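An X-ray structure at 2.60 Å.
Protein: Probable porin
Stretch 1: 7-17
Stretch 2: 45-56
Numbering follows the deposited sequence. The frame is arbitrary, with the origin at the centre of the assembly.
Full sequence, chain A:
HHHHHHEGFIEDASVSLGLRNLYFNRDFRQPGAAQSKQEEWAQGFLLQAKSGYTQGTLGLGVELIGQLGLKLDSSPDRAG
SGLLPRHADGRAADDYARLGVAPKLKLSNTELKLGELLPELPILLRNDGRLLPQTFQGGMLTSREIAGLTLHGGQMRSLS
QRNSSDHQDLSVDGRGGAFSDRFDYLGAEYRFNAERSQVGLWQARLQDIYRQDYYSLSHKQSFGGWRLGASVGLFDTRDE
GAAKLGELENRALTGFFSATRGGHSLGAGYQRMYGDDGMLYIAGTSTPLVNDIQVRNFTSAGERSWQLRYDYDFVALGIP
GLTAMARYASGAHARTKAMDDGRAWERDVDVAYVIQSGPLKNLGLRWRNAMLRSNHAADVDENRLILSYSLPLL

Stretch 1 7-17: EGFIEDASVSL
Stretch 2 (45-56) FLLQAKSGYTQG

The two stretches run antiparallel, as neighbouring strands do in a porin barrel: the axes of strand 14-17 and strand 45-50 approach to 4.7 Å, their directions 176° apart. Ser 14 pairs with Lys 50, Val 15 with Ala 49, Ser 16 with Gln 48 and Leu 17 with Leu 47, all in extended conformation (phi -94 to -140°, psi 108 to 150°). CA-CA separations alternate accordingly, 5.3 and 5.4 Å between the CA atoms of Ser 14 and Lys 50 and of Ser 16 and Gln 48, but 4.2 and 4.8 Å between those of Val 15 and Ala 49 and of Leu 17 and Leu 47.

The wide pairs satisfy their backbone groups reciprocally. Ser 14 N donates to Lys 50 O (2.9 Å) and Lys 50 N to Ser 14 O (2.8 Å); Ser 16 N donates to Gln 48 O (2.9 Å) and Gln 48 N to Ser 16 O (3.0 Å). Around the narrow Val 15-Ala 49 pair, CA-H groups approach the same carbonyls: Val 15 CA lies 3.3 Å from Gln 48 O, and Ala 49 CA 3.3 Å from Ser 14 O. Leu 17 CA lies 3.5 Å from Leu 46 O.

Val 15, Leu 17, Leu 47 and Ala 49 share one sheet face. Val 15 (chi1 t) sets CG1 3.9 Å from Leu 47 CD1 and CG2 4.0 Å from Ala 49 CB; both leucines are t,p. Leu 17 CD1 also reaches Phe 45 CB (4.2 Å) and lies at the edge of that ring. The other face is polar: Ser 14 and Ser 16 (both p) accompany Lys 50 and Gln 48 (both m at chi1). There water 1 hydrogen-bonds Ser 16 OG (2.6 Å) and lies within donating distance of Leu 46 O (2.9 Å) and Gln 48 OE1 (3.0 Å), bridging the strands.

Before Ser 14 the first stretch leaves this regular ladder in a loop, with Phe 9 at phi 53°, psi -57°. Gly 52 N donates to Phe 9 O (2.7 Å), while Phe 9 N makes only a weak bond to Tyr 53 O (3.4 Å). Gly 52 lets the chains close to 3.7 Å between its CA and Phe 9 CA; a CB here would lie 3.2 Å from Phe 9 CA and 3.1 Å from Asp 12 CB.

The Phe 9 ring (chi1 t, chi2 83°) receives Ser 51 CB over one face, 3.9 Å from its centroid, a CH-pi contact. Ser 51 (p) meanwhile donates OG to Gly 52 O (2.7 Å). Farther out, Gln 55 (m,t, chi3 25°) extends NE2 to Glu 7 O, a nearly linear 2.7 Å hydrogen bond.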

ATOM      1  N   GLU A   7      12.640 -13.430  31.327  1.00111.16           N
ATOM      2  CA  GLU A   7      11.906 -14.666  31.098  1.00113.35           C
ATOM      3  C   GLU A   7      10.712 -14.389  30.197  1.00117.91           C
ATOM      4  O   GLU A   7       9.557 -14.535  30.612  1.00124.04           O
ATOM      5  CB  GLU A   7      11.444 -15.277  32.423  1.00106.31           C
ATOM      6  N   GLY A   8      10.999 -14.000  28.958  1.00108.37           N
ATOM      7  CA  GLY A   8       9.968 -13.563  28.038  1.00110.84           C
ATOM      8  C   GLY A   8       9.951 -12.053  28.079  1.00116.99           C
ATOM      9  O   GLY A   8      10.851 -11.457  28.682  1.00120.83           O
ATOM     10  N   PHE A   9       8.953 -11.438  27.440  1.00112.56           N
ATOM     11  CA  PHE A   9       8.805  -9.977  27.399  1.00 99.17           C
ATOM     12  C   PHE A   9      10.067  -9.268  26.901  1.00 95.04           C
ATOM     13  O   PHE A   9      10.035  -8.491  25.939  1.00 83.60           O
ATOM     14  CB  PHE A   9       8.400  -9.419  28.775  1.00 92.96           C
ATOM     15  CG  PHE A   9       7.991  -7.962  28.739  1.00 84.98           C
ATOM     16  CD1 PHE A   9       6.701  -7.598  28.368  1.00 81.89           C
ATOM     17  CD2 PHE A   9       8.895  -6.954  29.045  1.00 75.87           C
ATOM     18  CE1 PHE A   9       6.314  -6.254  28.306  1.00 72.86           C
ATOM     19  CE2 PHE A   9       8.512  -5.610  28.984  1.00 71.72           C
ATOM     20  CZ  PHE A   9       7.220  -5.261  28.613  1.00 67.91           C
ATOM     21  N   ILE A  10      11.169  -9.534  27.596  1.00102.24           N
ATOM     22  CA  ILE A  10      12.477  -9.006  27.258  1.00107.87           C
ATOM     23  C   ILE A  10      13.227  -9.971  26.323  1.00109.07           C
ATOM     24  O   ILE A  10      14.291  -9.636  25.806  1.00115.31           O
ATOM     25  CB  ILE A  10      13.289  -8.723  28.555  1.00 98.98           C
ATOM     26  CG1 ILE A  10      14.507  -7.834  28.275  1.00101.67           C
ATOM     27  CG2 ILE A  10      13.674 -10.021  29.243  1.00 99.59           C
ATOM     28  N   GLU A  11      12.657 -11.156  26.088  1.00104.99           N
ATOM     29  CA  GLU A  11      13.323 -12.191  25.284  1.00103.16           C
ATOM     30  C   GLU A  11      12.858 -12.229  23.823  1.00105.29           C
ATOM     31  O   GLU A  11      13.624 -12.593  22.931  1.00109.86           O
ATOM     32  CB  GLU A  11      13.156 -13.571  25.929  1.00 99.35           C
ATOM     33  N   ASP A  12      11.603 -11.858  23.587  1.00103.97           N
ATOM     34  CA  ASP A  12      11.051 -11.803  22.235  1.00 94.64           C
ATOM     35  C   ASP A  12      10.969 -10.351  21.771  1.00 87.02           C
ATOM     36  O   ASP A  12      10.343 -10.035  20.758  1.00 84.97           O
ATOM     37  CB  ASP A  12       9.663 -12.452  22.198  1.00 97.20           C
ATOM     38  CG  ASP A  12       9.582 -13.701  23.059  1.00112.92           C
ATOM     39  OD1 ASP A  12      10.607 -14.404  23.181  1.00118.59           O
ATOM     40  OD2 ASP A  12       8.496 -13.973  23.620  1.00118.43           O
ATOM     41  N   ALA A  13      11.601  -9.463  22.529  1.00 83.74           N
ATOM     42  CA  ALA A  13      11.599  -8.051  22.189  1.00 80.18           C
ATOM     43  C   ALA A  13      12.548  -7.794  21.020  1.00 81.14           C
ATOM     44  O   ALA A  13      13.585  -8.449  20.902  1.00 82.83           O
ATOM     45  CB  ALA A  13      11.995  -7.211  23.388  1.00 69.21           C
ATOM     46  N   SER A  14      12.185  -6.848  20.158  1.00 74.76           N
ATOM     47  CA  SER A  14      13.087  -6.400  19.111  1.00 73.28           C
ATOM     48  C   SER A  14      13.025  -4.886  18.920  1.00 74.48           C
ATOM     49  O   SER A  14      11.991  -4.254  19.157  1.00 74.13           O
ATOM     50  CB  SER A  14      12.782  -7.108  17.793  1.00 65.05           C
ATOM     51  OG  SER A  14      11.482  -6.792  17.328  1.00 65.88           O
ATOM     52  N   VAL A  15      14.150  -4.313  18.502  1.00 76.40           N
ATOM     53  CA  VAL A  15      14.204  -2.920  18.081  1.00 75.60           C
ATOM     54  C   VAL A  15      14.941  -2.852  16.746  1.00 75.96           C
ATOM     55  O   VAL A  15      16.052  -3.377  16.606  1.00 75.85           O
ATOM     56  CB  VAL A  15      14.940  -2.034  19.107  1.00 72.49           C
ATOM     57  CG1 VAL A  15      14.781  -0.563  18.743  1.00 63.96           C
ATOM     58  CG2 VAL A  15      14.409  -2.292  20.503  1.00 68.69           C
ATOM     59  N   SER A  16      14.314  -2.219  15.761  1.00 74.60           N
ATOM     60  CA  SER A  16      14.965  -2.001  14.479  1.00 68.56           C
ATOM     61  C   SER A  16      14.882  -0.528  14.081  1.00 75.44           C
ATOM     62  O   SER A  16      13.940   0.188  14.466  1.00 74.48           O
ATOM     63  CB  SER A  16      14.337  -2.875  13.405  1.00 61.52           C
ATOM     64  OG  SER A  16      12.982  -2.523  13.214  1.00 64.56           O
ATOM     65  N   LEU A  17      15.892  -0.083  13.338  1.00 76.75           N
ATOM     66  CA  LEU A  17      15.933   1.261  12.792  1.00 72.37           C
ATOM     67  C   LEU A  17      15.989   1.160  11.278  1.00 76.99           C
ATOM     68  O   LEU A  17      17.014   0.768  10.704  1.00 82.68           O
ATOM     69  CB  LEU A  17      17.159   2.016  13.298  1.00 69.45           C
ATOM     70  CG  LEU A  17      17.358   3.374  12.621  1.00 74.48           C
ATOM     71  CD1 LEU A  17      16.154   4.279  12.875  1.00 75.55           C
ATOM     72  CD2 LEU A  17      18.648   4.038  13.073  1.00 66.27           C
ATOM     73  N   PHE A  45      13.794   7.877   8.744  1.00 64.73           N
ATOM     74  CA  PHE A  45      14.172   6.968   9.818  1.00 63.47           C
ATOM     75  C   PHE A  45      12.919   6.326  10.372  1.00 66.25           C
ATOM     76  O   PHE A  45      11.958   7.027  10.681  1.00 70.39           O
ATOM     77  CB  PHE A  45      14.848   7.740  10.944  1.00 67.54           C
ATOM     78  CG  PHE A  45      16.102   8.449  10.524  1.00 64.24           C
ATOM     79  CD1 PHE A  45      16.040   9.665   9.852  1.00 64.99           C
ATOM     80  CD2 PHE A  45      17.343   7.907  10.801  1.00 65.12           C
ATOM     81  CE1 PHE A  45      17.192  10.319   9.453  1.00 65.10           C
ATOM     82  CE2 PHE A  45      18.506   8.561  10.410  1.00 66.11           C
ATOM     83  CZ  PHE A  45      18.426   9.769   9.737  1.00 67.94           C
ATOM     84  N   LEU A  46      12.929   5.005  10.513  1.00 69.90           N
ATOM     85  CA  LEU A  46      11.764   4.298  11.043  1.00 67.71           C
ATOM     86  C   LEU A  46      12.112   3.447  12.258  1.00 68.21           C
ATOM     87  O   LEU A  46      12.721   2.376  12.133  1.00 66.02           O
ATOM     88  CB  LEU A  46      11.126   3.429   9.966  1.00 63.42           C
ATOM     89  CG  LEU A  46       9.802   2.776  10.362  1.00 65.98           C
ATOM     90  CD1 LEU A  46       8.810   3.846  10.851  1.00 55.51           C
ATOM     91  CD2 LEU A  46       9.243   1.969   9.169  1.00 39.57           C
ATOM     92  N   LEU A  47      11.715   3.929  13.432  1.00 68.27           N
ATOM     93  CA  LEU A  47      12.012   3.240  14.683  1.00 66.91           C
ATOM     94  C   LEU A  47      10.852   2.337  15.060  1.00 64.12           C
ATOM     95  O   LEU A  47       9.709   2.793  15.216  1.00 58.49           O
ATOM     96  CB  LEU A  47      12.253   4.242  15.809  1.00 69.66           C
ATOM     97  CG  LEU A  47      12.772   3.632  17.107  1.00 71.08           C
ATOM     98  CD1 LEU A  47      14.006   2.789  16.814  1.00 71.20           C
ATOM     99  CD2 LEU A  47      13.085   4.731  18.128  1.00 66.51           C
ATOM    100  N   GLN A  48      11.142   1.051  15.192  1.00 62.50           N
ATOM    101  CA  GLN A  48      10.126   0.091  15.592  1.00 60.10           C
ATOM    102  C   GLN A  48      10.640  -0.757  16.733  1.00 63.31           C
ATOM    103  O   GLN A  48      11.590  -1.528  16.564  1.00 69.34           O
ATOM    104  CB  GLN A  48       9.729  -0.798  14.417  1.00 61.00           C
ATOM    105  CG  GLN A  48       8.839  -0.118  13.416  1.00 63.24           C
ATOM    106  CD  GLN A  48       8.450  -1.031  12.281  1.00 65.67           C
ATOM    107  OE1 GLN A  48       9.282  -1.380  11.441  1.00 69.75           O
ATOM    108  NE2 GLN A  48       7.181  -1.431  12.249  1.00 65.28           N
ATOM    109  N   ALA A  49      10.008  -0.601  17.894  1.00 63.41           N
ATOM    110  CA  ALA A  49      10.403  -1.326  19.096  1.00 63.03           C
ATOM    111  C   ALA A  49       9.217  -2.125  19.627  1.00 70.68           C
ATOM    112  O   ALA A  49       8.146  -1.576  19.897  1.00 68.30           O
ATOM    113  CB  ALA A  49      10.905  -0.371  20.141  1.00 57.41           C
ATOM    114  N   LYS A  50       9.405  -3.429  19.758  1.00 77.33           N
ATOM    115  CA  LYS A  50       8.356  -4.287  20.266  1.00 79.06           C
ATOM    116  C   LYS A  50       8.909  -4.999  21.478  1.00 84.79           C
ATOM    117  O   LYS A  50      10.036  -5.485  21.453  1.00 89.08           O
ATOM    118  CB  LYS A  50       7.966  -5.324  19.215  1.00 75.40           C
ATOM    119  CG  LYS A  50       7.585  -4.739  17.876  1.00 77.63           C
ATOM    120  CD  LYS A  50       7.821  -5.739  16.764  1.00 77.70           C
ATOM    121  CE  LYS A  50       7.645  -5.100  15.394  1.00 70.52           C
ATOM    122  NZ  LYS A  50       6.237  -5.089  14.963  1.00 69.99           N
ATOM    123  N   SER A  51       8.124  -5.044  22.546  1.00 76.05           N
ATOM    124  CA  SER A  51       8.426  -5.941  23.637  1.00 65.46           C
ATOM    125  C   SER A  51       7.819  -7.272  23.238  1.00 64.18           C
ATOM    126  O   SER A  51       7.036  -7.343  22.283  1.00 52.92           O
ATOM    127  CB  SER A  51       7.752  -5.461  24.914  1.00 58.69           C
ATOM    128  OG  SER A  51       6.365  -5.755  24.885  1.00 57.40           O
ATOM    129  N   GLY A  52       8.178  -8.320  23.970  1.00 65.59           N
ATOM    130  CA  GLY A  52       7.408  -9.551  23.962  1.00 72.49           C
ATOM    131  C   GLY A  52       6.214  -9.441  24.910  1.00 74.55           C
ATOM    132  O   GLY A  52       5.801  -8.330  25.281  1.00 71.38           O
ATOM    133  N   TYR A  53       5.661 -10.582  25.315  1.00 70.32           N
ATOM    134  CA  TYR A  53       4.452 -10.607  26.143  1.00 67.99           C
ATOM    135  C   TYR A  53       4.753 -11.078  27.560  1.00 80.29           C
ATOM    136  O   TYR A  53       5.590 -11.958  27.750  1.00 86.52           O
ATOM    137  CB  TYR A  53       3.398 -11.535  25.529  1.00 61.55           C
ATOM    138  CG  TYR A  53       2.643 -10.942  24.364  1.00 66.04           C
ATOM    139  CD1 TYR A  53       1.655  -9.988  24.574  1.00 68.89           C
ATOM    140  CD2 TYR A  53       2.899 -11.345  23.051  1.00 59.32           C
ATOM    141  CE1 TYR A  53       0.951  -9.438  23.510  1.00 70.11           C
ATOM    142  CE2 TYR A  53       2.194 -10.804  21.983  1.00 56.62           C
ATOM    143  CZ  TYR A  53       1.223  -9.849  22.224  1.00 69.37           C
ATOM    144  OH  TYR A  53       0.507  -9.290  21.195  1.00 75.34           O
ATOM    145  N   THR A  54       4.071 -10.514  28.557  1.00 77.85           N
ATOM    146  CA  THR A  54       4.263 -10.981  29.927  1.00 82.71           C
ATOM    147  C   THR A  54       3.711 -12.396  30.044  1.00 65.16           C
ATOM    148  O   THR A  54       2.745 -12.739  29.370  1.00 79.94           O
ATOM    149  CB  THR A  54       3.611 -10.045  30.995  1.00 76.17           C
ATOM    150  OG1 THR A  54       2.179 -10.121  30.922  1.00 78.50           O
ATOM    151  CG2 THR A  54       4.065  -8.615  30.798  1.00 66.58           C
ATOM    152  N   GLN A  55       4.331 -13.214  30.886  1.00 67.56           N
ATOM    153  CA  GLN A  55       3.814 -14.542  31.164  1.00 77.28           C
ATOM    154  C   GLN A  55       2.397 -14.463  31.725  1.00 79.93           C
ATOM    155  O   GLN A  55       1.938 -13.395  32.134  1.00 80.10           O
ATOM    156  CB  GLN A  55       4.729 -15.274  32.140  1.00 80.90           C
ATOM    157  CG  GLN A  55       6.139 -15.495  31.622  1.00 85.57           C
ATOM    158  CD  GLN A  55       7.007 -16.217  32.639  1.00101.00           C
ATOM    159  OE1 GLN A  55       6.502 -16.939  33.507  1.00 95.80           O
ATOM    160  NE2 GLN A  55       8.320 -16.018  32.546  1.00110.83           N
ATOM    161  N   GLY A  56       1.705 -15.596  31.741  1.00 88.06           N
ATOM    162  CA  GLY A  56       0.307 -15.613  32.117  1.00 89.35           C
ATOM    163  C   GLY A  56      -0.594 -15.891  30.926  1.00 90.27           C
ATOM    164  O   GLY A  56      -0.188 -15.752  29.762  1.00 85.19           O
TER
HETATM  165  O   HOH W   1      12.111  -0.414  11.941  1.00 60.16           O